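Local coordinates for exosome complex component Rrp42 (Pyrococcus abyssi, PDB 2PO1), which probably serves as a non-catalytic component of the RNA-degrading exosome, contributing to the structure of the active site carried by its partner Rrp41, at residues Val64-Ser69 and Val139-His144; Met83-Glu88 and Glu108-Ile113. One frame throughout, in Å; residues are numbered along the deposited sequence.

Contact 1 of 2, residues Val64-Ser69 and Val139-His144; sequences VGIKTS and VFIDVH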
loop_
_atom_site.group_PDB
_atom_site.type_symbol
_atom_site.label_atom_id
_atom_site.label_comp_id
_atom_site.label_asym_id
_atom_site.label_seq_id
_atom_site.Cartn_x
_atom_site.Cartn_y
_atom_site.Cartn_z
ATOM N N VAL C 64 -18.284 18.990 -1.827
ATOM C CA VAL C 64 -18.236 17.943 -2.833
ATOM C C VAL C 64 -17.935 18.568 -4.141
ATOM O O VAL C 64 -18.474 19.653 -4.495
ATOM C CB VAL C 64 -19.610 17.174 -2.939
ATOM C CG1 VAL C 64 -19.642 16.213 -4.164
ATOM C CG2 VAL C 64 -19.798 16.449 -1.715
ATOM N N GLY C 65 -17.023 17.933 -4.855
ATOM C CA GLY C 65 -16.676 18.398 -6.204
ATOM C C GLY C 65 -17.070 17.297 -7.163
ATOM O O GLY C 65 -16.962 16.113 -6.821
ATOM N N ILE C 66 -17.586 17.681 -8.339
ATOM C CA ILE C 66 -17.898 16.729 -9.399
ATOM C C ILE C 66 -16.931 16.982 -10.485
ATOM O O ILE C 66 -16.760 18.112 -10.904
ATOM C CB ILE C 66 -19.336 16.926 -9.970
ATOM C CG1 ILE C 66 -20.389 16.840 -8.852
ATOM C CG2 ILE C 66 -19.588 15.960 -11.105
ATOM C CD1 ILE C 66 -20.547 15.502 -8.144
ATOM N N LYS C 67 -16.192 15.956 -10.873
ATOM C CA LYS C 67 -15.350 16.085 -12.046
ATOM C C LYS C 67 -15.718 14.968 -12.942
ATOM O O LYS C 67 -15.859 13.847 -12.473
ATOM C CB LYS C 67 -13.879 15.844 -11.706
ATOM C CG LYS C 67 -13.322 16.690 -10.644
ATOM C CD LYS C 67 -13.063 18.024 -11.214
ATOM C CE LYS C 67 -11.715 17.945 -11.908
ATOM N NZ LYS C 67 -11.531 19.240 -12.521
ATOM N N THR C 68 -15.818 15.258 -14.235
ATOM C CA THR C 68 -16.175 14.259 -15.214
ATOM C C THR C 68 -15.092 14.143 -16.271
ATOM O O THR C 68 -14.374 15.089 -16.545
ATOM C CB THR C 68 -17.443 14.664 -15.883
ATOM O OG1 THR C 68 -17.168 15.837 -16.643
ATOM C CG2 THR C 68 -18.477 14.981 -14.831
ATOM N N SER C 69 -14.923 12.953 -16.826
ATOM C CA SER C 69 -14.149 12.840 -18.029
ATOM C C SER C 69 -14.813 11.794 -18.891
ATOM O O SER C 69 -15.913 11.310 -18.594
ATOM C CB SER C 69 -12.729 12.425 -17.672
ATOM O OG SER C 69 -12.829 11.275 -16.875
ATOM N N VAL C 139 -18.099 10.072 -14.023
ATOM C CA VAL C 139 -18.398 11.110 -13.051
ATOM C C VAL C 139 -17.834 10.722 -11.699
ATOM O O VAL C 139 -18.238 9.693 -11.111
ATOM C CB VAL C 139 -19.943 11.353 -12.956
ATOM C CG1 VAL C 139 -20.265 12.372 -11.857
ATOM C CG2 VAL C 139 -20.463 11.863 -14.285
ATOM N N PHE C 140 -16.871 11.508 -11.249
ATOM C CA PHE C 140 -16.312 11.399 -9.901
ATOM C C PHE C 140 -17.012 12.338 -8.908
ATOM O O PHE C 140 -17.024 13.580 -9.065
ATOM C CB PHE C 140 -14.797 11.711 -9.907
ATOM C CG PHE C 140 -14.006 10.829 -10.769
ATOM C CD1 PHE C 140 -13.806 11.144 -12.102
ATOM C CD2 PHE C 140 -13.423 9.670 -10.259
ATOM C CE1 PHE C 140 -13.030 10.297 -12.915
ATOM C CE2 PHE C 140 -12.655 8.825 -11.086
ATOM C CZ PHE C 140 -12.455 9.148 -12.390
ATOM N N ILE C 141 -17.614 11.733 -7.899
ATOM C CA ILE C 141 -18.204 12.461 -6.835
ATOM C C ILE C 141 -17.143 12.430 -5.742
ATOM O O ILE C 141 -16.874 11.382 -5.153
ATOM C CB ILE C 141 -19.481 11.855 -6.321
ATOM C CG1 ILE C 141 -20.454 11.647 -7.474
ATOM C CG2 ILE C 141 -20.027 12.744 -5.207
ATOM C CD1 ILE C 141 -21.759 11.061 -7.041
ATOM N N ASP C 142 -16.467 13.560 -5.562
ATOM C CA ASP C 142 -15.354 13.567 -4.628
ATOM C C ASP C 142 -15.790 14.407 -3.433
ATOM O O ASP C 142 -16.130 15.625 -3.558
ATOM C CB ASP C 142 -14.064 14.059 -5.261
ATOM C CG ASP C 142 -13.433 13.040 -6.126
ATOM O OD1 ASP C 142 -13.262 13.330 -7.332
ATOM O OD2 ASP C 142 -13.182 11.902 -5.658
ATOM N N VAL C 143 -15.818 13.751 -2.283
ATOM C CA VAL C 143 -16.422 14.352 -1.089
ATOM C C VAL C 143 -15.249 14.623 -0.192
ATOM O O VAL C 143 -14.503 13.673 0.172
ATOM C CB VAL C 143 -17.319 13.419 -0.300
ATOM C CG1 VAL C 143 -17.801 14.164 0.985
ATOM C CG2 VAL C 143 -18.497 12.864 -1.171
ATOM N N HIS C 144 -15.059 15.912 0.096
ATOM C CA HIS C 144 -14.053 16.383 0.973
ATOM C C HIS C 144 -14.730 16.883 2.253
ATOM O O HIS C 144 -15.325 18.004 2.289
ATOM C CB HIS C 144 -13.316 17.536 0.288
ATOM C CG HIS C 144 -11.838 17.420 0.358
ATOM N ND1 HIS C 144 -11.163 16.343 -0.160
ATOM C CD2 HIS C 144 -10.889 18.284 0.799
ATOM C CE1 HIS C 144 -9.868 16.505 0.037
ATOM N NE2 HIS C 144 -9.677 17.697 0.566
#

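Contact 2 of 2, residues Met83-Glu88 and Glu108-Ile113; sequences MTTNVE and ELARVI. With nucleotides of chain A.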
loop_
_atom_site.group_PDB
_atom_site.type_symbol
_atom_site.label_atom_id
_atom_site.label_comp_id
_atom_site.label_asym_id
_atom_site.label_seq_id
_atom_site.Cartn_x
_atom_site.Cartn_y
_atom_site.Cartn_z
ATOM N N MET C 83 -20.155 6.204 -12.523
ATOM C CA MET C 83 -20.157 7.088 -11.394
ATOM C C MET C 83 -19.404 6.441 -10.257
ATOM O O MET C 83 -19.588 5.237 -9.903
ATOM C CB MET C 83 -21.608 7.401 -10.989
ATOM C CG MET C 83 -21.731 8.401 -9.847
ATOM S SD MET C 83 -23.464 8.369 -9.289
ATOM C CE MET C 83 -23.366 7.312 -7.848
ATOM N N THR C 84 -18.600 7.252 -9.604
ATOM C CA THR C 84 -17.837 6.773 -8.504
ATOM C C THR C 84 -17.778 7.813 -7.394
ATOM O O THR C 84 -17.665 9.015 -7.654
ATOM C CB THR C 84 -16.413 6.310 -9.013
ATOM O OG1 THR C 84 -15.712 5.753 -7.924
ATOM C CG2 THR C 84 -15.637 7.463 -9.539
ATOM N N THR C 85 -17.928 7.340 -6.152
ATOM C CA THR C 85 -18.056 8.190 -4.995
ATOM C C THR C 85 -16.963 7.895 -4.047
ATOM O O THR C 85 -16.683 6.711 -3.735
ATOM C CB THR C 85 -19.435 7.910 -4.353
ATOM O OG1 THR C 85 -20.411 8.011 -5.382
ATOM C CG2 THR C 85 -19.763 8.899 -3.262
ATOM N N ASN C 86 -16.239 8.950 -3.680
ATOM C CA ASN C 86 -15.178 8.840 -2.708
ATOM C C ASN C 86 -15.365 9.869 -1.672
ATOM O O ASN C 86 -15.675 11.032 -1.981
ATOM C CB ASN C 86 -13.768 8.992 -3.320
ATOM C CG ASN C 86 -12.684 8.675 -2.332
ATOM O OD1 ASN C 86 -11.884 9.558 -1.934
ATOM N ND2 ASN C 86 -12.582 7.407 -1.960
ATOM N N VAL C 87 -15.174 9.463 -0.404
ATOM C CA VAL C 87 -15.249 10.418 0.719
ATOM C C VAL C 87 -13.861 10.429 1.341
ATOM O O VAL C 87 -13.336 9.379 1.712
ATOM C CB VAL C 87 -16.221 9.901 1.727
ATOM C CG1 VAL C 87 -16.086 10.670 3.042
ATOM C CG2 VAL C 87 -17.662 10.015 1.158
ATOM N N GLU C 88 -13.280 11.613 1.400
ATOM C CA GLU C 88 -12.110 11.903 2.150
ATOM C C GLU C 88 -12.493 12.571 3.468
ATOM O O GLU C 88 -13.109 13.665 3.530
ATOM C CB GLU C 88 -11.208 12.808 1.348
ATOM C CG GLU C 88 -10.723 12.179 0.034
ATOM C CD GLU C 88 -9.790 11.004 0.283
ATOM O OE1 GLU C 88 -10.063 9.877 -0.171
ATOM O OE2 GLU C 88 -8.816 11.200 0.999
ATOM N N GLU C 108 -18.046 3.582 4.318
ATOM C CA GLU C 108 -19.477 3.386 4.462
ATOM C C GLU C 108 -20.238 4.634 4.021
ATOM O O GLU C 108 -21.277 4.531 3.385
ATOM C CB GLU C 108 -19.825 3.040 5.923
ATOM C CG GLU C 108 -21.336 3.174 6.244
ATOM C CD GLU C 108 -21.581 2.907 7.714
ATOM O OE1 GLU C 108 -22.244 1.918 8.031
ATOM O OE2 GLU C 108 -21.007 3.625 8.554
ATOM N N LEU C 109 -19.727 5.818 4.353
ATOM C CA LEU C 109 -20.342 7.076 3.910
ATOM C C LEU C 109 -20.387 7.107 2.413
ATOM O O LEU C 109 -21.398 7.355 1.855
ATOM C CB LEU C 109 -19.483 8.258 4.389
ATOM C CG LEU C 109 -19.637 8.542 5.896
ATOM C CD1 LEU C 109 -18.549 9.497 6.378
ATOM C CD2 LEU C 109 -21.026 9.121 6.212
ATOM N N ALA C 110 -19.261 6.832 1.746
ATOM C CA ALA C 110 -19.244 6.837 0.263
ATOM C C ALA C 110 -20.256 5.891 -0.340
ATOM O O ALA C 110 -20.845 6.156 -1.370
ATOM C CB ALA C 110 -17.865 6.450 -0.240
ATOM N N ARG C 111 -20.315 4.697 0.213
ATOM C CA ARG C 111 -21.101 3.671 -0.401
ATOM C C ARG C 111 -22.566 3.917 -0.187
ATOM O O ARG C 111 -23.344 3.740 -1.074
ATOM C CB ARG C 111 -20.614 2.310 0.131
ATOM C CG ARG C 111 -19.275 2.030 -0.399
ATOM C CD ARG C 111 -18.746 0.696 0.054
ATOM N NE ARG C 111 -19.776 -0.361 0.004
ATOM C CZ ARG C 111 -19.976 -1.147 -1.049
ATOM N NH1 ARG C 111 -19.246 -1.013 -2.186
ATOM N NH2 ARG C 111 -20.893 -2.092 -0.967
ATOM N N VAL C 112 -22.949 4.388 0.987
ATOM C CA VAL C 112 -24.355 4.591 1.273
ATOM C C VAL C 112 -24.849 5.761 0.432
ATOM O O VAL C 112 -25.961 5.748 -0.022
ATOM C CB VAL C 112 -24.549 4.948 2.727
ATOM C CG1 VAL C 112 -25.934 5.478 2.983
ATOM C CG2 VAL C 112 -24.190 3.785 3.607
ATOM N N ILE C 113 -24.004 6.776 0.238
ATOM C CA ILE C 113 -24.425 7.944 -0.482
ATOM C C ILE C 113 -24.442 7.559 -1.966
ATOM O O ILE C 113 -25.293 7.974 -2.725
ATOM C CB ILE C 113 -23.424 9.168 -0.241
ATOM C CG1 ILE C 113 -23.595 9.766 1.151
ATOM C CG2 ILE C 113 -23.677 10.308 -1.224
ATOM C CD1 ILE C 113 -25.102 9.875 1.623
ATOM P P A A 8 -17.524 0.250 -4.637
ATOM O OP1 A A 8 -17.644 0.999 -3.343
ATOM O OP2 A A 8 -16.549 -0.881 -4.692
ATOM O "O5'" A A 8 -18.946 -0.242 -5.235
ATOM C "C5'" A A 8 -20.113 0.620 -5.375
ATOM C "C4'" A A 8 -21.248 -0.003 -6.185
ATOM O "O4'" A A 8 -20.862 -0.068 -7.573
ATOM C "C3'" A A 8 -21.658 -1.452 -5.931
ATOM O "O3'" A A 8 -22.439 -1.653 -4.761
ATOM C "C2'" A A 8 -22.457 -1.756 -7.193
ATOM O "O2'" A A 8 -23.694 -1.057 -7.300
ATOM C "C1'" A A 8 -21.430 -1.210 -8.176
ATOM N N9 A A 8 -20.317 -2.115 -8.510
ATOM C C8 A A 8 -19.013 -2.074 -8.053
ATOM N N7 A A 8 -18.225 -3.000 -8.546
ATOM C C5 A A 8 -19.079 -3.696 -9.386
ATOM C C6 A A 8 -18.863 -4.804 -10.220
ATOM N N6 A A 8 -17.659 -5.376 -10.309
ATOM N N1 A A 8 -19.916 -5.279 -10.943
ATOM C C2 A A 8 -21.117 -4.675 -10.841
ATOM N N3 A A 8 -21.445 -3.614 -10.099
ATOM C C4 A A 8 -20.370 -3.174 -9.389
ATOM P P A A 9 -22.147 -2.918 -3.834
ATOM O OP1 A A 9 -23.062 -2.712 -2.687
ATOM O OP2 A A 9 -20.667 -3.131 -3.693
ATOM O "O5'" A A 9 -22.688 -4.150 -4.692
ATOM C "C5'" A A 9 -24.096 -4.267 -4.960
ATOM C "C4'" A A 9 -24.313 -5.550 -5.723
ATOM O "O4'" A A 9 -23.533 -5.445 -6.931
ATOM C "C3'" A A 9 -23.752 -6.787 -5.042
ATOM O "O3'" A A 9 -24.677 -7.313 -4.110
ATOM C "C2'" A A 9 -23.527 -7.727 -6.210
ATOM O "O2'" A A 9 -24.722 -8.341 -6.665
ATOM C "C1'" A A 9 -22.989 -6.726 -7.225
ATOM N N9 A A 9 -21.531 -6.666 -7.257
ATOM C C8 A A 9 -20.692 -5.834 -6.552
ATOM N N7 A A 9 -19.418 -6.043 -6.812
ATOM C C5 A A 9 -19.430 -7.067 -7.756
ATOM C C6 A A 9 -18.406 -7.757 -8.448
ATOM N N6 A A 9 -17.105 -7.501 -8.280
ATOM N N1 A A 9 -18.764 -8.733 -9.317
ATOM C C2 A A 9 -20.072 -9.005 -9.486
ATOM N N3 A A 9 -21.120 -8.425 -8.889
ATOM C C4 A A 9 -20.726 -7.465 -8.035
ATOM P P A A 4 0.367 6.232 2.778
ATOM O OP1 A A 4 1.641 6.490 3.492
ATOM O OP2 A A 4 -0.527 5.130 3.241
ATOM O "O5'" A A 4 0.769 5.913 1.245
ATOM C "C5'" A A 4 -0.088 6.172 0.112
ATOM C "C4'" A A 4 -1.037 5.018 -0.205
ATOM O "O4'" A A 4 -2.084 4.880 0.811
ATOM C "C3'" A A 4 -1.735 5.140 -1.563
ATOM O "O3'" A A 4 -1.293 4.096 -2.444
ATOM C "C2'" A A 4 -3.237 5.023 -1.245
ATOM O "O2'" A A 4 -3.753 3.759 -1.638
ATOM C "C1'" A A 4 -3.351 5.255 0.278
ATOM N N9 A A 4 -3.694 6.648 0.703
ATOM C C8 A A 4 -2.844 7.594 1.387
ATOM N N7 A A 4 -3.365 8.776 1.644
ATOM C C5 A A 4 -4.678 8.604 1.090
ATOM C C6 A A 4 -5.775 9.494 1.031
ATOM N N6 A A 4 -5.660 10.748 1.566
ATOM N N1 A A 4 -6.966 9.009 0.421
ATOM C C2 A A 4 -7.048 7.749 -0.109
ATOM N N3 A A 4 -6.084 6.826 -0.125
ATOM C C4 A A 4 -4.911 7.314 0.502
#

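Contact 1 of 2, residues Val64-Ser69 and Val139-His144
Val139 meets two side chains at once, CG1 touching Ile66 CG2 at 3.7 Å while CG2 lies beside Thr68 CG2, and with them begins the antiparallel pairing of two inner strands in the mixed sheet of the RNase PH fold. CG1 stands anti to the backbone N (chi1 176°), which spreads the two methyls over two neighbours. Phe140 turns to the other face and forms a hydrogen-bonded pair with Lys67, whose O accepts the Phe140 N-H at 2.8 Å. That same oxygen lies in the plane of the Phe140 ring, at its edge, 3.4 Å from CD1; the ring also packs on a sugar of the bound RNA, while Lys67 NZ is hydrogen-bonded to the backbone of another protein chain. Ile141 returns to the aliphatic face, where its CG1 runs alongside Ile66 CD1 and its CG2 presses on Val64 CG1 at 3.6 Å. Asp142 and Gly65 exchange two nearly straight backbone bonds. The Asp142 carboxylate turns outside the pair, to a basic side chain of another protein chain. Val143 completes the aliphatic row, its CG2 3.9 Å from Val64 CG2, and Val64 packs in turn on Ala159 and Ala163 of helix 152-166. An alanine in place of Val64, lacking CG1 and CG2, would probably leave Ile141 CG2 and Val143 CG2 without their mates. Val64 CA itself makes a CA-H...O contact with Asp142 O at 3.2 Å.

Contact 2 of 2, residues Met83-Glu88 and Glu108-Ile113
Val87 CG2 rests on Ala110 CB at 3.8 Å and also touches Leu109 CB, so that the strand 83-88 packs on the helix 108-113 through small apolar groups. Thr85 adds its methyl, CG2, which sits 3.5 Å from Ala110 O, while its OG1 is hydrogen-bonded to Asp114 OD1 of the same helix. The two segments run at 148° to each other, as a sheet strand covered by a helix in the first domain of the RNase PH fold. Their axes come within 7.0 Å, consistent with the small side chain of Ala110 between them.

Arg111, the next residue, leaves the helix with CB directed away from the strand and reaches the RNA of chain A. CG lies 3.5 Å from OP1 of A8, and CD continues past the same oxygen. At chi3 the chain bends (42°), which places NE, the atom that forms a salt bridge with an acidic side chain of another protein chain. Beyond CZ, NH1 gives a weak hydrogen bond to A8 OP1 at 2.8 Å and a firmer one to A9 OP2 at 3.0 Å. NH2 ends the chain with weak bonds to both A9 phosphate oxygens. OP2 lies in the guanidinium plane, at its edge, held by both terminal nitrogens.

At the end of segment 83-88, Glu88 OE2 accepts a hydrogen bond from N6 of A4 of chain A at 3.2 Å. OE2 is nearer still to A4 N1, at 2.9 Å, where a shared proton may be present. Apolar packing therefore holds strand to helix, while Arg111 NE and Glu108 face another protein chain. Towards RNA, Arg111 clasps two successive phosphates, consistent with binding the backbone rather than reading a base, whereas Glu88 meets the base edge of an adenine.

Both contacts are buried and draw on one sheet, since strand 135-147 lies between strand 60-71 of contact 1 and strand 82-89 of contact 2. Contact 1 joins strand to strand, with main-chain hydrogen bonds and an aliphatic row; contact 2 joins strand to helix, with no hydrogen bond between its segments. They meet directly: Val143 packs on Val87, and Ile141 N probably bonds to Thr84 O at 2.7 Å. The polar side chains differ in emphasis. Lys67 and Asp142 of contact 1 serve the interface with another protein chain, although Phe140 packs on RNA; contact 2 sends Arg111 and Glu88 to nucleotides, while Glu108 and Arg111 NE also pair with another protein chain.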